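Local coordinates for protein cypemycin cysteine dehydrogenase (decarboxylating) (Streptomyces sp, PDB 6JDD) that catalyses the oxidative decarboxylation of the C-terminal cysteine of the precursor peptide in cypemycin biosynthesis, with flavin-adenine dinucleotide bound to it, at residues Gly8-Val13 and Glu37-Val42; Val92-Leu97 and Val168-Pro173; Met101-Gly106 and Gln141-Arg146. One frame throughout, in Å; residues are numbered along the deposited sequence.

Contact 1. Residues Gly8-Val13 and Glu37-Val42; sequences GAELHV and ELVVNV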
# COMPACT_ATOMS: atom_id res chain seq x y z
N GLY A 8 -46.15 -8.79 -11.61
CA GLY A 8 -45.63 -9.39 -10.36
C GLY A 8 -45.32 -8.34 -9.30
O GLY A 8 -45.45 -7.13 -9.59
N ALA A 9 -44.86 -8.82 -8.12
CA ALA A 9 -44.53 -8.04 -6.90
C ALA A 9 -43.05 -7.62 -6.86
O ALA A 9 -42.77 -6.50 -6.43
CB ALA A 9 -44.90 -8.86 -5.67
N GLU A 10 -42.16 -8.46 -7.39
CA GLU A 10 -40.72 -8.17 -7.32
C GLU A 10 -40.02 -8.65 -8.59
O GLU A 10 -40.42 -9.68 -9.09
CB GLU A 10 -40.20 -8.97 -6.13
CG GLU A 10 -38.79 -8.66 -5.69
CD GLU A 10 -38.54 -9.13 -4.28
OE1 GLU A 10 -39.49 -9.14 -3.52
OE2 GLU A 10 -37.43 -9.47 -3.96
N LEU A 11 -39.10 -7.86 -9.14
CA LEU A 11 -38.23 -8.37 -10.21
C LEU A 11 -36.76 -8.07 -9.89
O LEU A 11 -36.49 -7.47 -8.90
CB LEU A 11 -38.68 -7.80 -11.55
CG LEU A 11 -38.76 -6.29 -11.66
CD1 LEU A 11 -37.38 -5.69 -11.82
CD2 LEU A 11 -39.63 -5.94 -12.84
N HIS A 12 -35.87 -8.58 -10.71
CA HIS A 12 -34.41 -8.42 -10.59
C HIS A 12 -33.87 -7.88 -11.90
O HIS A 12 -34.27 -8.39 -12.95
CB HIS A 12 -33.74 -9.76 -10.31
CG HIS A 12 -32.28 -9.59 -10.11
ND1 HIS A 12 -31.71 -9.58 -8.87
CD2 HIS A 12 -31.28 -9.38 -10.99
CE1 HIS A 12 -30.42 -9.40 -9.00
NE2 HIS A 12 -30.14 -9.24 -10.27
N VAL A 13 -33.01 -6.88 -11.80
CA VAL A 13 -32.34 -6.26 -12.97
C VAL A 13 -30.86 -6.58 -12.84
O VAL A 13 -30.27 -6.31 -11.82
CB VAL A 13 -32.60 -4.75 -13.09
CG1 VAL A 13 -31.83 -4.19 -14.25
CG2 VAL A 13 -34.07 -4.43 -13.27
N GLU A 37 -45.12 0.20 -5.93
CA GLU A 37 -45.33 -1.00 -5.09
C GLU A 37 -44.36 -2.11 -5.48
O GLU A 37 -44.21 -3.04 -4.70
CB GLU A 37 -46.77 -1.48 -5.27
CG GLU A 37 -47.13 -1.78 -6.72
CD GLU A 37 -47.21 -0.55 -7.60
OE1 GLU A 37 -46.78 0.50 -7.15
OE2 GLU A 37 -47.70 -0.66 -8.72
N LEU A 38 -43.73 -1.99 -6.64
CA LEU A 38 -42.79 -3.01 -7.16
C LEU A 38 -41.50 -3.00 -6.35
O LEU A 38 -40.95 -1.93 -6.18
CB LEU A 38 -42.51 -2.70 -8.63
CG LEU A 38 -41.64 -3.71 -9.37
CD1 LEU A 38 -42.19 -5.13 -9.24
CD2 LEU A 38 -41.55 -3.32 -10.82
N VAL A 39 -41.04 -4.16 -5.88
CA VAL A 39 -39.68 -4.31 -5.30
C VAL A 39 -38.69 -4.63 -6.43
O VAL A 39 -38.87 -5.65 -7.10
CB VAL A 39 -39.66 -5.38 -4.19
CG1 VAL A 39 -38.25 -5.68 -3.70
CG2 VAL A 39 -40.51 -4.96 -3.03
N VAL A 40 -37.66 -3.81 -6.59
CA VAL A 40 -36.66 -3.93 -7.68
C VAL A 40 -35.32 -4.28 -7.03
O VAL A 40 -34.77 -3.46 -6.30
CB VAL A 40 -36.57 -2.62 -8.47
CG1 VAL A 40 -35.55 -2.67 -9.60
CG2 VAL A 40 -37.90 -2.22 -9.02
N ASN A 41 -34.84 -5.48 -7.28
CA ASN A 41 -33.47 -5.93 -6.93
C ASN A 41 -32.54 -5.65 -8.12
O ASN A 41 -32.99 -5.67 -9.25
CB ASN A 41 -33.43 -7.40 -6.54
CG ASN A 41 -34.47 -7.75 -5.49
OD1 ASN A 41 -34.36 -7.35 -4.34
ND2 ASN A 41 -35.47 -8.51 -5.90
N VAL A 42 -31.28 -5.39 -7.84
CA VAL A 42 -30.30 -5.05 -8.90
C VAL A 42 -28.96 -5.70 -8.60
O VAL A 42 -28.47 -5.62 -7.46
CB VAL A 42 -30.15 -3.52 -9.04
CG1 VAL A 42 -29.25 -3.18 -10.21
CG2 VAL A 42 -31.48 -2.82 -9.19
O HOH W 1 -35.72 -8.46 -2.41

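Contact 2. Residues Val92-Leu97 and Val168-Pro173; sequences VFPATL and VGFNLP. With FAD (flavin-adenine dinucleotide), chain B.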
# COMPACT_ATOMS: atom_id res chain seq x y z
N VAL A 92 -31.95 -8.69 -18.03
CA VAL A 92 -30.53 -8.34 -18.28
C VAL A 92 -30.51 -7.05 -19.11
O VAL A 92 -30.82 -7.08 -20.28
CB VAL A 92 -29.79 -9.51 -18.92
CG1 VAL A 92 -28.29 -9.25 -18.99
CG2 VAL A 92 -30.06 -10.81 -18.17
N PHE A 93 -30.20 -5.94 -18.46
CA PHE A 93 -30.54 -4.57 -18.91
C PHE A 93 -29.41 -3.63 -18.54
O PHE A 93 -29.27 -3.32 -17.36
CB PHE A 93 -31.85 -4.12 -18.26
CG PHE A 93 -32.35 -2.79 -18.75
CD1 PHE A 93 -32.78 -2.63 -20.05
CD2 PHE A 93 -32.37 -1.70 -17.90
CE1 PHE A 93 -33.23 -1.41 -20.51
CE2 PHE A 93 -32.83 -0.48 -18.36
CZ PHE A 93 -33.25 -0.33 -19.67
N PRO A 94 -28.49 -3.27 -19.45
CA PRO A 94 -28.33 -3.95 -20.73
C PRO A 94 -27.56 -5.27 -20.67
O PRO A 94 -27.00 -5.60 -19.64
CB PRO A 94 -27.46 -2.95 -21.49
CG PRO A 94 -26.54 -2.44 -20.43
CD PRO A 94 -27.45 -2.28 -19.22
N ALA A 95 -27.55 -6.00 -21.80
CA ALA A 95 -26.86 -7.30 -21.92
C ALA A 95 -25.78 -7.17 -22.96
O ALA A 95 -26.10 -6.96 -24.09
CB ALA A 95 -27.81 -8.36 -22.29
N THR A 96 -24.55 -7.30 -22.53
CA THR A 96 -23.38 -7.36 -23.45
C THR A 96 -23.43 -8.67 -24.26
O THR A 96 -24.00 -9.69 -23.81
CB THR A 96 -22.06 -7.20 -22.68
OG1 THR A 96 -22.05 -8.19 -21.64
CG2 THR A 96 -21.91 -5.81 -22.09
N LEU A 97 -22.71 -8.65 -25.37
CA LEU A 97 -22.35 -9.85 -26.18
C LEU A 97 -21.75 -10.91 -25.27
O LEU A 97 -22.28 -12.02 -25.28
CB LEU A 97 -21.39 -9.39 -27.27
CG LEU A 97 -20.79 -10.47 -28.17
CD1 LEU A 97 -21.84 -11.46 -28.62
CD2 LEU A 97 -20.17 -9.84 -29.39
N VAL A 168 -31.35 -2.69 -31.80
CA VAL A 168 -30.92 -2.95 -30.39
C VAL A 168 -32.15 -3.16 -29.48
O VAL A 168 -33.27 -2.62 -29.76
CB VAL A 168 -29.96 -1.84 -29.90
CG1 VAL A 168 -29.58 -1.98 -28.41
CG2 VAL A 168 -28.74 -1.75 -30.81
N GLY A 169 -31.91 -3.92 -28.40
CA GLY A 169 -32.93 -4.41 -27.45
C GLY A 169 -32.89 -3.72 -26.10
O GLY A 169 -33.51 -4.26 -25.19
N PHE A 170 -32.29 -2.53 -26.00
CA PHE A 170 -32.27 -1.69 -24.77
C PHE A 170 -33.64 -1.06 -24.52
O PHE A 170 -33.83 0.13 -24.73
CB PHE A 170 -31.19 -0.61 -24.81
CG PHE A 170 -30.92 -0.02 -23.45
CD1 PHE A 170 -30.53 -0.85 -22.40
CD2 PHE A 170 -31.06 1.34 -23.22
CE1 PHE A 170 -30.27 -0.32 -21.15
CE2 PHE A 170 -30.80 1.86 -21.97
CZ PHE A 170 -30.42 1.03 -20.94
N ASN A 171 -34.58 -1.87 -24.05
CA ASN A 171 -36.02 -1.54 -24.10
C ASN A 171 -36.67 -2.09 -22.83
O ASN A 171 -37.17 -3.23 -22.89
CB ASN A 171 -36.63 -2.13 -25.37
CG ASN A 171 -38.12 -1.90 -25.47
OD1 ASN A 171 -38.72 -1.34 -24.56
ND2 ASN A 171 -38.71 -2.33 -26.57
N LEU A 172 -36.69 -1.31 -21.75
CA LEU A 172 -37.29 -1.79 -20.47
C LEU A 172 -38.81 -1.95 -20.60
O LEU A 172 -39.37 -2.96 -20.18
CB LEU A 172 -36.92 -0.86 -19.32
CG LEU A 172 -37.43 -1.28 -17.95
CD1 LEU A 172 -36.96 -2.65 -17.58
CD2 LEU A 172 -36.97 -0.31 -16.89
N PRO A 173 -39.57 -0.98 -21.15
CA PRO A 173 -41.03 -1.18 -21.27
C PRO A 173 -41.40 -2.48 -22.02
O PRO A 173 -42.22 -3.27 -21.51
CB PRO A 173 -41.50 0.09 -21.99
CG PRO A 173 -40.42 1.13 -21.66
CD PRO A 173 -39.13 0.34 -21.66
PA FAD B . -18.12 -8.99 -16.29
O1A FAD B . -18.52 -9.68 -15.02
O2A FAD B . -17.54 -7.62 -16.20
O5B FAD B . -17.12 -9.94 -17.11
C5B FAD B . -15.70 -9.81 -16.89
C4B FAD B . -15.01 -11.09 -17.27
O4B FAD B . -14.13 -11.50 -16.20
C3B FAD B . -15.93 -12.30 -17.53
O3B FAD B . -15.42 -13.11 -18.58
C2B FAD B . -15.90 -13.03 -16.19
O2B FAD B . -16.20 -14.40 -16.31
C1B FAD B . -14.46 -12.80 -15.76
N9A FAD B . -14.26 -12.86 -14.32
C8A FAD B . -14.95 -13.62 -13.41
N7A FAD B . -14.53 -13.44 -12.18
C5A FAD B . -13.50 -12.52 -12.29
C6A FAD B . -12.64 -11.92 -11.34
N6A FAD B . -12.69 -12.18 -10.04
N1A FAD B . -11.72 -11.04 -11.80
C2A FAD B . -11.68 -10.78 -13.12
N3A FAD B . -12.43 -11.28 -14.10
C4A FAD B . -13.33 -12.15 -13.61
N1 FAD B . -19.87 -4.85 -24.99
C2 FAD B . -21.08 -5.14 -25.51
O2 FAD B . -21.44 -6.31 -25.67
N3 FAD B . -21.95 -4.17 -25.89
C4 FAD B . -21.66 -2.84 -25.76
O4 FAD B . -22.47 -2.00 -26.12
C4X FAD B . -20.40 -2.49 -25.22
N5 FAD B . -20.11 -1.23 -25.09
C5X FAD B . -18.88 -0.92 -24.56
C6 FAD B . -18.54 0.44 -24.41
C7 FAD B . -17.33 0.83 -23.89
C7M FAD B . -17.00 2.29 -23.75
C8 FAD B . -16.40 -0.16 -23.49
C8M FAD B . -15.07 0.23 -22.91
C9 FAD B . -16.72 -1.50 -23.62
C9A FAD B . -17.96 -1.90 -24.16
N10 FAD B . -18.31 -3.24 -24.31
C10 FAD B . -19.54 -3.58 -24.85
C1' FAD B . -17.37 -4.30 -23.90
C2' FAD B . -17.73 -4.89 -22.55
O2' FAD B . -17.57 -3.91 -21.54
C3' FAD B . -16.85 -6.10 -22.23
O3' FAD B . -17.18 -7.17 -23.12
C4' FAD B . -16.98 -6.59 -20.79
O4' FAD B . -16.11 -7.71 -20.58
C5' FAD B . -18.40 -7.00 -20.44
O5' FAD B . -18.42 -7.62 -19.13
P FAD B . -19.82 -7.93 -18.43
O1P FAD B . -20.70 -8.64 -19.41
O2P FAD B . -20.32 -6.66 -17.80
O3P FAD B . -19.38 -8.95 -17.27

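Contact 3. Residues Met101-Gly106 and Gln141-Arg146; sequences MRLAQG and QTLKLR. With FAD (flavin-adenine dinucleotide), chain B.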
# COMPACT_ATOMS: atom_id res chain seq x y z
N MET A 101 -23.02 -14.70 -24.42
CA MET A 101 -22.19 -15.88 -24.70
C MET A 101 -22.03 -16.75 -23.43
O MET A 101 -22.20 -17.96 -23.50
CB MET A 101 -20.83 -15.48 -25.27
CG MET A 101 -20.87 -14.72 -26.57
SD MET A 101 -21.64 -15.62 -27.99
CE MET A 101 -23.37 -15.18 -27.78
N ARG A 102 -21.71 -16.12 -22.30
CA ARG A 102 -21.51 -16.85 -21.02
C ARG A 102 -22.80 -17.59 -20.63
O ARG A 102 -22.70 -18.72 -20.13
CB ARG A 102 -21.08 -15.87 -19.91
CG ARG A 102 -19.62 -15.47 -19.97
CD ARG A 102 -19.07 -15.08 -18.61
NE ARG A 102 -19.56 -13.78 -18.17
CZ ARG A 102 -19.94 -13.50 -16.93
NH1 ARG A 102 -19.89 -14.43 -15.99
NH2 ARG A 102 -20.38 -12.29 -16.63
N LEU A 103 -23.95 -16.96 -20.86
CA LEU A 103 -25.27 -17.54 -20.52
C LEU A 103 -25.54 -18.74 -21.43
O LEU A 103 -25.88 -19.80 -20.96
CB LEU A 103 -26.30 -16.43 -20.69
CG LEU A 103 -27.70 -16.78 -20.22
CD1 LEU A 103 -27.73 -17.19 -18.74
CD2 LEU A 103 -28.58 -15.59 -20.51
N ALA A 104 -25.34 -18.54 -22.73
CA ALA A 104 -25.48 -19.56 -23.78
C ALA A 104 -24.54 -20.74 -23.54
O ALA A 104 -24.76 -21.77 -24.14
CB ALA A 104 -25.17 -18.94 -25.12
N GLN A 105 -23.51 -20.58 -22.72
CA GLN A 105 -22.48 -21.63 -22.58
C GLN A 105 -22.57 -22.25 -21.18
O GLN A 105 -21.65 -22.99 -20.79
CB GLN A 105 -21.13 -21.03 -22.92
CG GLN A 105 -21.07 -20.74 -24.41
CD GLN A 105 -19.97 -19.78 -24.82
OE1 GLN A 105 -19.08 -19.44 -24.04
NE2 GLN A 105 -20.03 -19.35 -26.08
N GLY A 106 -23.61 -21.92 -20.44
CA GLY A 106 -23.81 -22.58 -19.13
C GLY A 106 -22.85 -22.11 -18.05
O GLY A 106 -22.84 -22.70 -16.98
N GLN A 141 -28.78 -18.79 -30.72
CA GLN A 141 -29.77 -19.86 -31.05
C GLN A 141 -29.78 -20.84 -29.87
O GLN A 141 -30.87 -21.38 -29.54
CB GLN A 141 -29.46 -20.64 -32.35
CG GLN A 141 -30.07 -20.11 -33.64
CD GLN A 141 -29.93 -21.15 -34.75
OE1 GLN A 141 -29.08 -22.07 -34.71
NE2 GLN A 141 -30.79 -21.03 -35.77
N THR A 142 -28.63 -21.16 -29.30
CA THR A 142 -28.55 -22.18 -28.22
C THR A 142 -29.48 -21.82 -27.06
O THR A 142 -29.99 -22.74 -26.36
CB THR A 142 -27.13 -22.41 -27.73
OG1 THR A 142 -26.37 -22.92 -28.81
CG2 THR A 142 -27.06 -23.45 -26.65
N LEU A 143 -29.74 -20.54 -26.88
CA LEU A 143 -30.62 -20.13 -25.76
C LEU A 143 -32.08 -20.57 -25.98
O LEU A 143 -32.81 -20.64 -24.98
CB LEU A 143 -30.49 -18.61 -25.59
CG LEU A 143 -29.18 -18.13 -24.95
CD1 LEU A 143 -29.04 -16.63 -25.08
CD2 LEU A 143 -29.08 -18.53 -23.49
N LYS A 144 -32.51 -20.95 -27.19
CA LYS A 144 -33.87 -21.50 -27.38
C LYS A 144 -34.02 -22.86 -26.68
O LYS A 144 -35.17 -23.26 -26.49
CB LYS A 144 -34.24 -21.57 -28.86
CG LYS A 144 -34.73 -20.24 -29.41
CD LYS A 144 -34.27 -20.02 -30.81
CE LYS A 144 -35.05 -18.98 -31.56
NZ LYS A 144 -35.17 -19.40 -32.99
N LEU A 145 -32.94 -23.53 -26.27
CA LEU A 145 -33.07 -24.79 -25.47
C LEU A 145 -33.69 -24.52 -24.09
O LEU A 145 -34.12 -25.50 -23.40
CB LEU A 145 -31.69 -25.42 -25.34
CG LEU A 145 -31.01 -25.80 -26.66
CD1 LEU A 145 -29.81 -26.68 -26.40
CD2 LEU A 145 -31.98 -26.48 -27.64
N ARG A 146 -33.73 -23.25 -23.69
CA ARG A 146 -34.30 -22.84 -22.39
C ARG A 146 -35.62 -22.15 -22.65
O ARG A 146 -35.69 -21.11 -23.30
CB ARG A 146 -33.33 -21.94 -21.63
CG ARG A 146 -32.03 -22.64 -21.24
CD ARG A 146 -31.21 -21.90 -20.20
NE ARG A 146 -31.95 -21.70 -18.96
CZ ARG A 146 -31.66 -20.76 -18.07
NH1 ARG A 146 -30.64 -19.96 -18.28
NH2 ARG A 146 -32.39 -20.62 -16.98
PA FAD B . -18.12 -8.99 -16.29
O1A FAD B . -18.52 -9.68 -15.02
O2A FAD B . -17.54 -7.62 -16.20
O5B FAD B . -17.12 -9.94 -17.11
C5B FAD B . -15.70 -9.81 -16.89
C4B FAD B . -15.01 -11.09 -17.27
O4B FAD B . -14.13 -11.50 -16.20
C3B FAD B . -15.93 -12.30 -17.53
O3B FAD B . -15.42 -13.11 -18.58
C2B FAD B . -15.90 -13.03 -16.19
O2B FAD B . -16.20 -14.40 -16.31
C1B FAD B . -14.46 -12.80 -15.76
N9A FAD B . -14.26 -12.86 -14.32
C8A FAD B . -14.95 -13.62 -13.41
N7A FAD B . -14.53 -13.44 -12.18
C5A FAD B . -13.50 -12.52 -12.29
C6A FAD B . -12.64 -11.92 -11.34
N6A FAD B . -12.69 -12.18 -10.04
N1A FAD B . -11.72 -11.04 -11.80
C2A FAD B . -11.68 -10.78 -13.12
N3A FAD B . -12.43 -11.28 -14.10
C4A FAD B . -13.33 -12.15 -13.61
N1 FAD B . -19.87 -4.85 -24.99
C2 FAD B . -21.08 -5.14 -25.51
O2 FAD B . -21.44 -6.31 -25.67
N3 FAD B . -21.95 -4.17 -25.89
C4 FAD B . -21.66 -2.84 -25.76
O4 FAD B . -22.47 -2.00 -26.12
C4X FAD B . -20.40 -2.49 -25.22
N5 FAD B . -20.11 -1.23 -25.09
C5X FAD B . -18.88 -0.92 -24.56
C6 FAD B . -18.54 0.44 -24.41
C7 FAD B . -17.33 0.83 -23.89
C7M FAD B . -17.00 2.29 -23.75
C8 FAD B . -16.40 -0.16 -23.49
C8M FAD B . -15.07 0.23 -22.91
C9 FAD B . -16.72 -1.50 -23.62
C9A FAD B . -17.96 -1.90 -24.16
N10 FAD B . -18.31 -3.24 -24.31
C10 FAD B . -19.54 -3.58 -24.85
C1' FAD B . -17.37 -4.30 -23.90
C2' FAD B . -17.73 -4.89 -22.55
O2' FAD B . -17.57 -3.91 -21.54
C3' FAD B . -16.85 -6.10 -22.23
O3' FAD B . -17.18 -7.17 -23.12
C4' FAD B . -16.98 -6.59 -20.79
O4' FAD B . -16.11 -7.71 -20.58
C5' FAD B . -18.40 -7.00 -20.44
O5' FAD B . -18.42 -7.62 -19.13
P FAD B . -19.82 -7.93 -18.43
O1P FAD B . -20.70 -8.64 -19.41
O2P FAD B . -20.32 -6.66 -17.80
O3P FAD B . -19.38 -8.95 -17.27
O HOH W 2 -28.41 -20.62 -19.78

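Contact 1. Residues Gly8-Val13 and Glu37-Val42
Glu-10 OE2 is gripped from three directions: by the side-chain amide of Asn-41 across the contact, by a bridging water and by the backbone N of Ala-86. The amide bond, Asn-41 ND2 to Glu-10 OE2, is 2.9 Å long and nearly straight (174°); it reaches the anti side of the carboxylate and lies close to the amide plane. Asn-41 CG stands beside its own backbone N and anti to the carbonyl carbon (chi1 -51°); ND2 makes a second, weak bond to Leu-11 O at 3.3 Å. The same water reaches Asn-41 OD1, which also accepts Lys-64 N, while ND2 meets Ser-87 OG; the amide thus has partners at both ends, which should fix its rotation. On the same face, Glu-10 runs alongside Val-39, with Glu-10 CD 3.5 Å from Val-39 CG1. The His-12 ring crosses Asn-41, ND1 lying 3.6 Å from Asn-41 CB; ND1 is hydrogen-bonded to Ser-84 OG and NE2 to Ser-43 OG. The other face is apolar: Leu-11 CD2 meets Leu-38 CD2 at 3.8 Å, and Leu-11 CD1 approaches Val-40 CG1 at 4.2 Å. Between the two faces, a parallel ladder runs from Val-39 N to Ala-9 O through to Val-13 N to Asn-41 O (2.8 Å), the axes of these short segments inclined at 24°. They are the strands of a beta-alpha-beta unit whose helix 24-34 packs Leu-31 on Leu-38 and Val-40, and strands 90-95 and 65-67 flank the pair in the parallel sheet.

Contact 2. Residues Val92-Leu97 and Val168-Pro173
At the C-terminal end of strand 90-95, where a flavin-binding parallel sheet hands over to helix 97-104, Phe-93 stacks on Phe-170 from the approach to helix 172-185. The stack is offset: the ring centroids are 4.2 Å apart, the planes differ by only 6°, and CE1 of each ring lies over the rim of the other. Leu-172 comes to the opposite face of Phe-93 with CB 4.2 Å from the ring centroid, an off-centre CH-pi contact, so the ring is sandwiched. Asn-171 N sits at its edge, 3.8 Å from Phe-93 CE1. Phe-93 has CG anti to the backbone N and beside the carbonyl carbon (chi1 -175°). The chain turns a corner at Phe-93 and Pro-94, where the peptide bond before Pro-94 is cis, and Pro-94 CB lies alongside Phe-170, 3.8 Å from CD1. On the partner segment, Phe-170 centres an inverse gamma turn, followed by Asn-171, whose OD1 caps Gly-174 N while ND2 bonds to Pro-153 O. Past the corner the chain meets the cofactor: Thr-96 OG1 donates to FAD O1P at 2.6 Å and accepts Thr-99 N as N-cap, and Leu-97 N reaches FAD O2 at 2.7 Å. Cofactor binding at the C-terminal edge of a parallel sheet, in the loops into the helices, is characteristic of Rossmann-like alpha/beta folds, consistent with the HFCD flavoprotein family.

Contact 3. Residues Met101-Gly106 and Gln141-Arg146
Leu-143 lays its CD2 against the last turn of helix 97-104, 3.8 Å from Ala-104 CA and 4.0 Å from Leu-103 CG. That turn ends in a Schellman motif, with Gly-106 N bonded to Leu-103 O and Gly-106, at positive phi, as the C-prime residue. Across from it lies the chain around the C-terminal end of helix 134-142, with 3-10 geometry at 143-145. Leu-143 and Leu-103 cross at about a right angle, and Thr-142 CG2 touches Ala-104 O. Leu-103 CD1 lies at the edge of the Arg-146 guanidinium, near its plane, 4.0 Å from NH1, which is also bonded to Leu-116 O. Further out, Ile-125 of the sheet meets both leucines, and Ile-135 of the third subunit packs on Thr-142 and Leu-143. Gln-105 exchanges side-chain-to-backbone hydrogen bonds with Gln-105 of the second and third subunits, consistent with a threefold association. On the cofactor side of the helix, the guanidinium of Arg-102 spreads one face over the adenosine ribose of FAD, whose C2B lies 4.1 Å above the plane and over its centre. Its NH1 forms a salt bridge with Asp-109, while NH2 stays 3.5 Å from FAD O3P. An alanine at Arg-102 would probably leave Asp-109 without its charged mate and the ribose without this flat cover. A water bridges the two segments, donating to Leu-103 O at 2.9 Å and accepting from Arg-146 NH1 at 2.8 Å.

How the contacts relate
From the N terminus, contact 1 closes first: residues 8-13 and 37-42 bracket helix 24-34 and are complete before the other two begin. Contact 2 opens at 92-97 and closes only at 168-173, and contact 3 is nested within that loop, its 101-106 segment following soon after 92-97. Nothing crosses. Contacts 1 and 2 touch where Val-13 CG1 packs on Phe-93 CB at 4.0 Å, since strands 10-15 and 90-95 are sheet neighbours. Contact 3 lies across the chain's centre from contact 1, their centres about 24 Å apart. Contact 2 ties strand 90-95 to the start of helix 172-185, contact 3 ties helix 97-104 to the end of helix 134-142 beside neighbouring subunits, and both touch FAD.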